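PDB 2J5U: cell shape-determining protein MreC from Listeria monocytogenes, which probably takes part in forming and maintaining the shape of the bacterial cell. Local coordinates for residues Gln163-Asp167 with Met168-Lys172. Numbering follows the deposited sequence.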
loop_
_atom_site.group_PDB
_atom_site.type_symbol
_atom_site.label_atom_id
_atom_site.label_comp_id
_atom_site.label_asym_id
_atom_site.label_seq_id
_atom_site.Cartn_x
_atom_site.Cartn_y
_atom_site.Cartn_z
ATOM N N GLN A 163 9.844 -69.314 17.742
ATOM C CA GLN A 163 9.422 -68.371 16.716
ATOM C C GLN A 163 9.891 -66.937 16.752
ATOM O O GLN A 163 9.121 -66.033 16.443
ATOM C CB GLN A 163 7.910 -68.376 16.623
ATOM C CG GLN A 163 7.408 -69.605 15.960
ATOM C CD GLN A 163 5.914 -69.634 15.878
ATOM O OE1 GLN A 163 5.226 -69.860 16.877
ATOM N NE2 GLN A 163 5.390 -69.398 14.679
ATOM N N LEU A 164 11.145 -66.722 17.119
ATOM C CA LEU A 164 11.691 -65.384 17.137
ATOM C C LEU A 164 12.194 -65.145 15.727
ATOM O O LEU A 164 12.588 -66.084 15.042
ATOM C CB LEU A 164 12.841 -65.285 18.134
ATOM C CG LEU A 164 12.415 -65.336 19.600
ATOM C CD1 LEU A 164 11.822 -66.690 19.874
ATOM C CD2 LEU A 164 13.600 -65.092 20.524
ATOM N N PRO A 165 12.165 -63.888 15.264
ATOM C CA PRO A 165 12.629 -63.556 13.911
ATOM C C PRO A 165 14.029 -64.103 13.656
ATOM O O PRO A 165 14.917 -63.954 14.491
ATOM C CB PRO A 165 12.570 -62.030 13.889
ATOM C CG PRO A 165 12.706 -61.642 15.352
ATOM C CD PRO A 165 11.846 -62.672 16.031
ATOM N N TYR A 166 14.221 -64.728 12.499
ATOM C CA TYR A 166 15.503 -65.340 12.148
ATOM C C TYR A 166 16.656 -64.387 11.862
ATOM O O TYR A 166 17.816 -64.784 11.927
ATOM C CB TYR A 166 15.328 -66.250 10.939
ATOM C CG TYR A 166 15.270 -65.498 9.632
ATOM C CD1 TYR A 166 16.440 -65.176 8.934
ATOM C CD2 TYR A 166 14.046 -65.082 9.100
ATOM C CE1 TYR A 166 16.391 -64.453 7.732
ATOM C CE2 TYR A 166 13.985 -64.361 7.901
ATOM C CZ TYR A 166 15.160 -64.052 7.225
ATOM O OH TYR A 166 15.095 -63.353 6.044
ATOM N N ASP A 167 16.353 -63.138 11.542
ATOM C CA ASP A 167 17.410 -62.185 11.227
ATOM C C ASP A 167 17.817 -61.272 12.376
ATOM O O ASP A 167 18.773 -60.504 12.260
ATOM C CB ASP A 167 16.981 -61.341 10.045
ATOM C CG ASP A 167 15.603 -60.774 10.231
ATOM O OD1 ASP A 167 15.428 -59.915 11.125
ATOM O OD2 ASP A 167 14.690 -61.203 9.492
ATOM N N MET A 168 17.090 -61.350 13.482
ATOM C CA MET A 168 17.389 -60.537 14.651
ATOM C C MET A 168 18.431 -61.320 15.457
ATOM O O MET A 168 18.452 -62.549 15.406
ATOM C CB MET A 168 16.103 -60.346 15.451
ATOM C CG MET A 168 15.966 -59.015 16.142
ATOM S SD MET A 168 14.232 -58.670 16.519
ATOM C CE MET A 168 13.682 -58.142 14.951
ATOM N N LYS A 169 19.300 -60.637 16.190
ATOM C CA LYS A 169 20.311 -61.359 16.961
ATOM C C LYS A 169 20.119 -61.215 18.470
ATOM O O LYS A 169 19.943 -60.109 18.984
ATOM C CB LYS A 169 21.708 -60.877 16.580
ATOM C CG LYS A 169 21.956 -59.439 16.963
ATOM C CD LYS A 169 23.432 -59.113 16.979
ATOM C CE LYS A 169 24.045 -59.193 15.603
ATOM N NZ LYS A 169 25.512 -58.957 15.694
ATOM N N PHE A 170 20.175 -62.337 19.182
ATOM C CA PHE A 170 19.978 -62.308 20.624
ATOM C C PHE A 170 21.219 -62.632 21.424
ATOM O O PHE A 170 22.068 -63.410 20.997
ATOM C CB PHE A 170 18.841 -63.248 21.003
ATOM C CG PHE A 170 17.588 -62.993 20.230
ATOM C CD1 PHE A 170 17.391 -63.584 18.990
ATOM C CD2 PHE A 170 16.631 -62.112 20.712
ATOM C CE1 PHE A 170 16.258 -63.299 18.241
ATOM C CE2 PHE A 170 15.499 -61.821 19.972
ATOM C CZ PHE A 170 15.311 -62.413 18.735
ATOM N N LYS A 171 21.305 -62.029 22.602
ATOM C CA LYS A 171 22.448 -62.201 23.477
ATOM C C LYS A 171 22.011 -62.758 24.821
ATOM O O LYS A 171 20.943 -62.423 25.329
ATOM C CB LYS A 171 23.138 -60.848 23.663
ATOM C CG LYS A 171 24.638 -60.929 23.858
ATOM C CD LYS A 171 25.309 -59.578 23.608
ATOM C CE LYS A 171 26.830 -59.713 23.621
ATOM N NZ LYS A 171 27.498 -58.431 23.256
ATOM N N LYS A 172 22.841 -63.620 25.393
ATOM C CA LYS A 172 22.543 -64.212 26.686
ATOM C C LYS A 172 22.385 -63.126 27.747
ATOM O O LYS A 172 23.292 -62.322 27.947
ATOM C CB LYS A 172 23.668 -65.164 27.097
ATOM C CG LYS A 172 23.627 -65.559 28.562
ATOM C CD LYS A 172 24.778 -66.470 28.929
ATOM C CE LYS A 172 24.724 -66.819 30.401
ATOM N NZ LYS A 172 25.870 -67.675 30.789
#
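Phe170 turns one ring face to Leu164, whose methyl CD2 sits over it as a CH-pi donor, 3.9 Å from the ring centroid and 19° off the normal. The methyl is displaced toward the rim, and the nearest ring atom to Leu164 CD2 is Phe170 CZ at 3.6 Å. Leu164 CB also comes up to Phe170 CZ, at 3.8 Å, so both the stem and one branch of the leucine meet the far end of the ring. Pro165 adds a looser touch, its CG lying 4.3 Å from Phe170 CZ.

Pro165 packs more closely on Met168. The thioether chain runs extended as far as SD and then bends (chi3 -79°), which keeps CE near the proline: Pro165 CG is 3.5 Å from Met168 SD and 3.7 Å from Met168 CE.

Residues Pro165 to Met168 make a type I beta turn, with Tyr166 and Asp167 at its corners. It lies where strand 158-165 leaves the second of two antiparallel barrels, in a fold related to the PA-clan peptidases, and starts the loop to strand 175-178. Phe170 also touches Val139, Ala145, Ile194 and Val197, meeting three further strands of that barrel.

Pro165 O is 3.5 Å from Met168 N and the two are not hydrogen-bonded; the same oxygen lies near the plane of the Phe170 ring at its edge. Gln206 NE2 instead donates to both Pro165 O and Met168 O, tying the two ends of the turn to strand 205-212.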